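Local atomic coordinates of nitrite oxidoreductase subunit C (Kuenenia stuttgartiensis, PDB entry 7B04), a protein that binds a heme b and two calcium ions and probably carries electrons within the nitrite oxidoreductase complex. Residues V162-K168 with A232-A238; Q250-G254 with V266-S270. One frame throughout, in Å; residues are numbered along the deposited sequence.

Interaction 1 (V162-K168 with A232-A238). With CA (calcium ion), chain B; HEM (protoporphyrin IX containing Fe), chain D.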
loop_
_atom_site.group_PDB
_atom_site.type_symbol
_atom_site.label_atom_id
_atom_site.label_comp_id
_atom_site.label_asym_id
_atom_site.label_seq_id
_atom_site.Cartn_x
_atom_site.Cartn_y
_atom_site.Cartn_z
ATOM N N VAL C 162 12.264 -53.738 4.180
ATOM C CA VAL C 162 12.476 -53.678 5.621
ATOM C C VAL C 162 11.298 -52.951 6.263
ATOM O O VAL C 162 10.657 -52.096 5.642
ATOM C CB VAL C 162 13.824 -52.975 5.945
ATOM C CG1 VAL C 162 13.911 -52.521 7.397
ATOM C CG2 VAL C 162 14.993 -53.886 5.618
ATOM N N ASN C 163 11.007 -53.305 7.514
ATOM C CA ASN C 163 9.973 -52.659 8.314
ATOM C C ASN C 163 10.635 -51.699 9.295
ATOM O O ASN C 163 11.659 -52.027 9.900
ATOM C CB ASN C 163 9.138 -53.694 9.075
ATOM C CG ASN C 163 7.765 -53.171 9.475
ATOM O OD1 ASN C 163 6.911 -53.933 9.924
ATOM N ND2 ASN C 163 7.548 -51.872 9.310
ATOM N N LEU C 164 10.044 -50.517 9.452
ATOM C CA LEU C 164 10.583 -49.473 10.311
ATOM C C LEU C 164 9.544 -49.059 11.344
ATOM O O LEU C 164 8.352 -48.964 11.036
ATOM C CB LEU C 164 10.983 -48.235 9.489
ATOM C CG LEU C 164 12.255 -48.117 8.641
ATOM C CD1 LEU C 164 13.496 -48.103 9.507
ATOM C CD2 LEU C 164 12.341 -49.204 7.575
ATOM N N TRP C 165 10.001 -48.831 12.575
ATOM C CA TRP C 165 9.173 -48.287 13.649
ATOM C C TRP C 165 9.817 -46.984 14.101
ATOM O O TRP C 165 10.857 -47.008 14.763
ATOM C CB TRP C 165 9.067 -49.255 14.826
ATOM C CG TRP C 165 8.458 -50.580 14.515
ATOM C CD1 TRP C 165 7.812 -50.945 13.371
ATOM C CD2 TRP C 165 8.436 -51.725 15.374
ATOM N NE1 TRP C 165 7.390 -52.251 13.464
ATOM C CE2 TRP C 165 7.760 -52.750 14.684
ATOM C CE3 TRP C 165 8.922 -51.982 16.659
ATOM C CZ2 TRP C 165 7.560 -54.014 15.238
ATOM C CZ3 TRP C 165 8.722 -53.235 17.205
ATOM C CH2 TRP C 165 8.047 -54.235 16.496
ATOM N N HIS C 166 9.206 -45.851 13.769
ATOM C CA HIS C 166 9.788 -44.546 14.071
ATOM C C HIS C 166 9.021 -43.900 15.217
ATOM O O HIS C 166 7.859 -43.514 15.054
ATOM C CB HIS C 166 9.785 -43.638 12.843
ATOM C CG HIS C 166 10.560 -42.372 13.036
ATOM N ND1 HIS C 166 10.469 -41.303 12.173
ATOM C CD2 HIS C 166 11.440 -42.007 13.997
ATOM C CE1 HIS C 166 11.261 -40.332 12.594
ATOM N NE2 HIS C 166 11.861 -40.734 13.699
ATOM N N TRP C 167 9.675 -43.772 16.369
ATOM C CA TRP C 167 9.110 -43.037 17.490
ATOM C C TRP C 167 9.432 -41.556 17.349
ATOM O O TRP C 167 10.563 -41.182 17.024
ATOM C CB TRP C 167 9.650 -43.557 18.823
ATOM C CG TRP C 167 9.249 -42.690 19.976
ATOM C CD1 TRP C 167 8.029 -42.653 20.587
ATOM C CD2 TRP C 167 10.059 -41.711 20.639
ATOM N NE1 TRP C 167 8.034 -41.722 21.597
ATOM C CE2 TRP C 167 9.269 -41.128 21.647
ATOM C CE3 TRP C 167 11.377 -41.276 20.481
ATOM C CZ2 TRP C 167 9.753 -40.134 22.495
ATOM C CZ3 TRP C 167 11.856 -40.289 21.324
ATOM C CH2 TRP C 167 11.046 -39.730 22.318
ATOM N N LYS C 168 8.434 -40.714 17.601
ATOM C CA LYS C 168 8.582 -39.270 17.502
ATOM C C LYS C 168 8.170 -38.626 18.818
ATOM O O LYS C 168 7.071 -38.882 19.323
ATOM C CB LYS C 168 7.748 -38.714 16.344
ATOM C CG LYS C 168 8.182 -39.223 14.979
ATOM C CD LYS C 168 7.351 -38.612 13.866
ATOM C CE LYS C 168 7.807 -39.103 12.503
ATOM N NZ LYS C 168 7.519 -40.552 12.310
ATOM N N ALA C 232 1.951 -42.610 18.650
ATOM C CA ALA C 232 3.263 -42.055 18.961
ATOM C C ALA C 232 4.398 -42.631 18.126
ATOM O O ALA C 232 5.490 -42.052 18.119
ATOM C CB ALA C 232 3.585 -42.262 20.446
ATOM N N VAL C 233 4.178 -43.737 17.424
ATOM C CA VAL C 233 5.210 -44.380 16.619
ATOM C C VAL C 233 4.623 -44.639 15.241
ATOM O O VAL C 233 3.514 -45.168 15.129
ATOM C CB VAL C 233 5.707 -45.693 17.255
ATOM C CG1 VAL C 233 6.794 -46.327 16.401
ATOM C CG2 VAL C 233 6.222 -45.439 18.667
ATOM N N GLU C 234 5.385 -44.329 14.200
ATOM C CA GLU C 234 4.906 -44.523 12.840
ATOM C C GLU C 234 5.406 -45.859 12.310
ATOM O O GLU C 234 6.585 -46.192 12.460
ATOM C CB GLU C 234 5.368 -43.382 11.932
ATOM C CG GLU C 234 4.856 -43.476 10.499
ATOM C CD GLU C 234 5.419 -42.387 9.601
ATOM O OE1 GLU C 234 4.732 -41.999 8.631
ATOM O OE2 GLU C 234 6.544 -41.916 9.865
ATOM N N ASP C 235 4.499 -46.627 11.715
ATOM C CA ASP C 235 4.822 -47.917 11.126
ATOM C C ASP C 235 5.056 -47.697 9.639
ATOM O O ASP C 235 4.154 -47.245 8.927
ATOM C CB ASP C 235 3.689 -48.912 11.372
ATOM C CG ASP C 235 4.057 -50.326 10.984
ATOM O OD1 ASP C 235 5.016 -50.872 11.564
ATOM O OD2 ASP C 235 3.364 -50.904 10.124
ATOM N N LEU C 236 6.267 -47.989 9.177
ATOM C CA LEU C 236 6.650 -47.629 7.821
ATOM C C LEU C 236 7.667 -48.629 7.276
ATOM O O LEU C 236 8.261 -49.409 8.023
ATOM C CB LEU C 236 7.147 -46.174 7.783
ATOM C CG LEU C 236 8.396 -45.640 8.481
ATOM C CD1 LEU C 236 8.458 -44.153 8.208
ATOM C CD2 LEU C 236 8.392 -45.884 9.974
ATOM N N ASN C 237 7.855 -48.599 5.955
ATOM C CA ASN C 237 8.725 -49.522 5.238
ATOM C C ASN C 237 9.785 -48.773 4.441
ATOM O O ASN C 237 9.655 -47.577 4.165
ATOM C CB ASN C 237 7.928 -50.414 4.274
ATOM C CG ASN C 237 7.272 -51.585 4.966
ATOM O OD1 ASN C 237 6.055 -51.617 5.135
ATOM N ND2 ASN C 237 8.078 -52.560 5.366
ATOM N N ALA C 238 10.842 -49.497 4.070
ATOM C CA ALA C 238 11.893 -48.942 3.227
ATOM C C ALA C 238 12.603 -50.069 2.486
ATOM O O ALA C 238 12.744 -51.182 3.001
ATOM C CB ALA C 238 12.898 -48.124 4.047
HETATM CA CA CA B . 1.355 -52.223 9.401
HETATM C CHA HEM D . 15.595 -41.594 7.076
HETATM C CHB HEM D . 20.035 -42.653 5.371
HETATM C CHC HEM D . 20.255 -46.238 8.645
HETATM C CHD HEM D . 15.729 -45.293 10.244
HETATM C C1A HEM D . 16.722 -41.624 6.275
HETATM C C2A HEM D . 16.893 -40.925 5.019
HETATM C C3A HEM D . 18.121 -41.205 4.547
HETATM C C4A HEM D . 18.769 -42.109 5.476
HETATM C CMA HEM D . 18.758 -40.679 3.241
HETATM C CAA HEM D . 15.828 -39.995 4.395
HETATM C CBA HEM D . 15.317 -40.551 3.072
HETATM C CGA HEM D . 14.121 -41.423 3.329
HETATM O O1A HEM D . 13.968 -42.453 2.624
HETATM O O2A HEM D . 13.335 -41.088 4.252
HETATM C C1B HEM D . 20.524 -43.683 6.151
HETATM C C2B HEM D . 21.879 -44.198 6.163
HETATM C C3B HEM D . 21.942 -45.199 7.067
HETATM C C4B HEM D . 20.624 -45.333 7.666
HETATM C CMB HEM D . 22.992 -43.649 5.244
HETATM C CAB HEM D . 23.142 -46.085 7.493
HETATM C CBB HEM D . 24.416 -45.863 7.148
HETATM C C1C HEM D . 19.087 -46.252 9.390
HETATM C C2C HEM D . 18.843 -47.069 10.566
HETATM C C3C HEM D . 17.610 -46.809 11.011
HETATM C C4C HEM D . 17.004 -45.827 10.130
HETATM C CMC HEM D . 19.847 -48.057 11.204
HETATM C CAC HEM D . 16.938 -47.455 12.245
HETATM C CBC HEM D . 15.730 -48.018 12.165
HETATM C C1D HEM D . 15.336 -44.140 9.586
HETATM C C2D HEM D . 14.205 -43.290 9.916
HETATM C C3D HEM D . 14.173 -42.279 9.049
HETATM C C4D HEM D . 15.281 -42.437 8.124
HETATM C CMD HEM D . 13.197 -43.502 11.065
HETATM C CAD HEM D . 13.125 -41.145 9.043
HETATM C CBD HEM D . 13.674 -39.899 9.726
HETATM C CGD HEM D . 12.566 -38.892 9.908
HETATM O O1D HEM D . 12.811 -37.839 10.547
HETATM O O2D HEM D . 11.432 -39.141 9.426
HETATM N NA HEM D . 17.883 -42.336 6.509
HETATM N NB HEM D . 19.797 -44.398 7.077
HETATM N NC HEM D . 17.941 -45.505 9.146
HETATM N ND HEM D . 15.976 -43.583 8.482
HETATM FE FE HEM D . 17.880 -44.010 7.544
#

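Interaction 2 (Q250-G254 with V266-S270). With CA (calcium ion), chain B.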
loop_
_atom_site.group_PDB
_atom_site.type_symbol
_atom_site.label_atom_id
_atom_site.label_comp_id
_atom_site.label_asym_id
_atom_site.label_seq_id
_atom_site.Cartn_x
_atom_site.Cartn_y
_atom_site.Cartn_z
ATOM N N GLN C 250 -1.285 -48.549 9.990
ATOM C CA GLN C 250 -0.329 -48.360 11.074
ATOM C C GLN C 250 -0.654 -49.317 12.212
ATOM O O GLN C 250 -1.799 -49.378 12.675
ATOM C CB GLN C 250 -0.365 -46.920 11.587
ATOM C CG GLN C 250 -0.376 -45.861 10.503
ATOM C CD GLN C 250 0.993 -45.636 9.905
ATOM O OE1 GLN C 250 1.937 -45.276 10.607
ATOM N NE2 GLN C 250 1.109 -45.843 8.600
ATOM N N ASP C 251 0.359 -50.059 12.667
ATOM C CA ASP C 251 0.153 -51.119 13.641
ATOM C C ASP C 251 0.997 -51.001 14.902
ATOM O O ASP C 251 0.683 -51.673 15.890
ATOM C CB ASP C 251 0.430 -52.488 12.999
ATOM C CG ASP C 251 -0.716 -52.966 12.134
ATOM O OD1 ASP C 251 -0.480 -53.282 10.951
ATOM O OD2 ASP C 251 -1.854 -53.028 12.641
ATOM N N VAL C 252 2.045 -50.184 14.906
ATOM C CA VAL C 252 2.928 -50.055 16.061
ATOM C C VAL C 252 2.520 -48.828 16.865
ATOM O O VAL C 252 2.120 -47.800 16.300
ATOM C CB VAL C 252 4.408 -49.987 15.631
ATOM C CG1 VAL C 252 4.676 -48.750 14.793
ATOM C CG2 VAL C 252 5.326 -50.034 16.846
ATOM N N ASP C 253 2.598 -48.943 18.189
ATOM C CA ASP C 253 2.347 -47.844 19.111
ATOM C C ASP C 253 3.445 -47.844 20.171
ATOM O O ASP C 253 4.331 -48.705 20.172
ATOM C CB ASP C 253 0.954 -47.967 19.743
ATOM C CG ASP C 253 0.424 -46.642 20.251
ATOM O OD1 ASP C 253 1.145 -45.627 20.142
ATOM O OD2 ASP C 253 -0.720 -46.614 20.755
ATOM N N GLY C 254 3.391 -46.882 21.083
ATOM C CA GLY C 254 4.405 -46.804 22.121
ATOM C C GLY C 254 4.195 -45.601 23.016
ATOM O O GLY C 254 3.388 -44.710 22.728
ATOM N N VAL C 266 9.568 -47.196 24.855
ATOM C CA VAL C 266 9.218 -48.587 24.614
ATOM C C VAL C 266 8.302 -48.657 23.402
ATOM O O VAL C 266 7.402 -47.826 23.233
ATOM C CB VAL C 266 8.585 -49.279 25.845
ATOM C CG1 VAL C 266 9.347 -48.927 27.111
ATOM C CG2 VAL C 266 7.118 -48.940 25.988
ATOM N N PHE C 267 8.551 -49.645 22.553
ATOM C CA PHE C 267 7.759 -49.884 21.356
ATOM C C PHE C 267 6.795 -51.029 21.629
ATOM O O PHE C 267 7.157 -52.018 22.273
ATOM C CB PHE C 267 8.651 -50.222 20.160
ATOM C CG PHE C 267 9.514 -49.080 19.697
ATOM C CD1 PHE C 267 9.087 -48.231 18.689
ATOM C CD2 PHE C 267 10.756 -48.861 20.269
ATOM C CE1 PHE C 267 9.887 -47.183 18.260
ATOM C CE2 PHE C 267 11.558 -47.817 19.845
ATOM C CZ PHE C 267 11.123 -46.978 18.840
ATOM N N CYS C 268 5.568 -50.893 21.137
ATOM C CA CYS C 268 4.526 -51.879 21.381
ATOM C C CYS C 268 3.884 -52.256 20.057
ATOM O O CYS C 268 3.443 -51.383 19.303
ATOM C CB CYS C 268 3.483 -51.330 22.362
ATOM S SG CYS C 268 2.112 -52.440 22.733
ATOM N N ARG C 269 3.826 -53.560 19.790
ATOM C CA ARG C 269 3.238 -54.099 18.573
ATOM C C ARG C 269 2.817 -55.533 18.846
ATOM O O ARG C 269 3.444 -56.232 19.646
ATOM C CB ARG C 269 4.250 -54.067 17.416
ATOM C CG ARG C 269 3.730 -53.620 16.051
ATOM C CD ARG C 269 3.026 -54.720 15.260
ATOM N NE ARG C 269 3.761 -55.984 15.177
ATOM C CZ ARG C 269 4.630 -56.296 14.219
ATOM N NH1 ARG C 269 5.228 -57.481 14.230
ATOM N NH2 ARG C 269 4.910 -55.430 13.255
ATOM N N SER C 270 1.746 -55.959 18.185
ATOM C CA SER C 270 1.339 -57.352 18.270
ATOM C C SER C 270 2.373 -58.227 17.573
ATOM O O SER C 270 3.032 -57.802 16.619
ATOM C CB SER C 270 -0.041 -57.552 17.646
ATOM O OG SER C 270 -1.040 -56.920 18.427
HETATM CA CA CA B . 1.355 -52.223 9.401
#

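Interaction 1 (V162-K168 with A232-A238)
Asn163 and Asn237 face each other across the antiparallel strands 162-168 and 233-238, and each reaches over to the backbone of the opposite strand. ND2 of Asn237 donates to Val162 O at 2.6 Å. It comes from above the carbonyl plane, while Ala238 N reaches the same oxygen from the other face of that plane. ND2 of Asn163 bonds to Leu236 O at 2.9 Å, with the oxygen lying in the amide plane. Leu164 N also donates to Leu236 O, so two carbonyl oxygens are each gripped twice.

On the same face, the Trp165 and Asp235 side chains run alongside each other in the same direction. Their ring and carboxylate planes are 45° apart, and Asp235 OD1 is 3.3 Å from Trp165 CD1. The second carboxylate oxygen, Asp235 OD2, binds calcium at 2.5 Å. Further along, Val233 CG2 meets the Trp167 ring at its edge, 3.8 Å from Trp167 CD1.

The opposite face turns to the heme. Leu236 holds CG between its backbone N and carbonyl carbon (chi1 65°), which lays Leu236 CD2 against Leu164 CB at 3.5 Å. Leu164 CD1 touches the heme vinyl carbon CBC, also at 3.5 Å. The His166 ring is sandwiched: Lys168 CG sits over the centre of one face, and the heme methyl CMD lies over the other face, offset toward the rim. The Lys168 chain bends at its end and sets NZ above the Glu234 carboxylate plane, in a salt bridge of 3.0 Å to Glu234 OE2. Glu234 OE1 bonds to Ser246, and OE2 also pairs with Arg209 of subunit B.

A beta strand pair with heme on one face and calcium on the other fits the DOMON-type heme domain of the ethylbenzene dehydrogenase family.

Interaction 2 (Q250-G254 with V266-S270)
Arg269 lays the aliphatic part of its side chain over the backbone of Asp251 and Val252. Its CG is 3.6 Å from Asp251 O and 3.7 Å from Val252 CB, and the two side chains of Val252 and Arg269 cross at about a right angle. The arginine chain is bent at chi2 (-82°) and again at chi3. Its CD then passes 4.1 Å from Asp251 CB. At the far end, NH1 bonds to Val279 O. With an alanine in place of Arg269, Asp251 and Val252 would probably lose their cover, and Val279 O the donor that NH1 supplies.

Val252 has CG1 between its backbone N and carbonyl carbon (chi1 63°). That turns the other methyl, CG2, to Cys268 O at 3.4 Å. Asp251 also serves the calcium: its OD1 binds the ion at 2.6 Å. Gln247, His249, Asp235 and Asp278 supply the other protein ligands.

Two backbone bonds close the pair. Asp253 N donates to Cys268 O at 2.8 Å and Cys268 N to Asp253 O at 2.7 Å. Cys268 CB lies beside Asp253 O. Gly254 then sits across from Phe267 as a non-hydrogen-bonded pair.

This is the open end of an antiparallel beta hairpin, strands 253-258 and 262-270, with a calcium-binding loop leading into it.

The two contacts follow in series along the chain: interaction 1 closes before interaction 2 opens. Their centres are about 9 Å apart, and all four segments belong to the same ethylbenzene dehydrogenase-type domain. They meet at one calcium ion, to which each gives one aspartate. Gln250 OE1 also probably accepts a hydrogen bond from Asp235 N at 3.1 Å. Strand 262-270 packs through Phe267 and Arg269 on Trp165, so the hairpin backs the face of the strand pair turned from the heme. Interaction 1 thus lies between heme and hairpin, and the calcium ties the loop before the hairpin to strand 233-238.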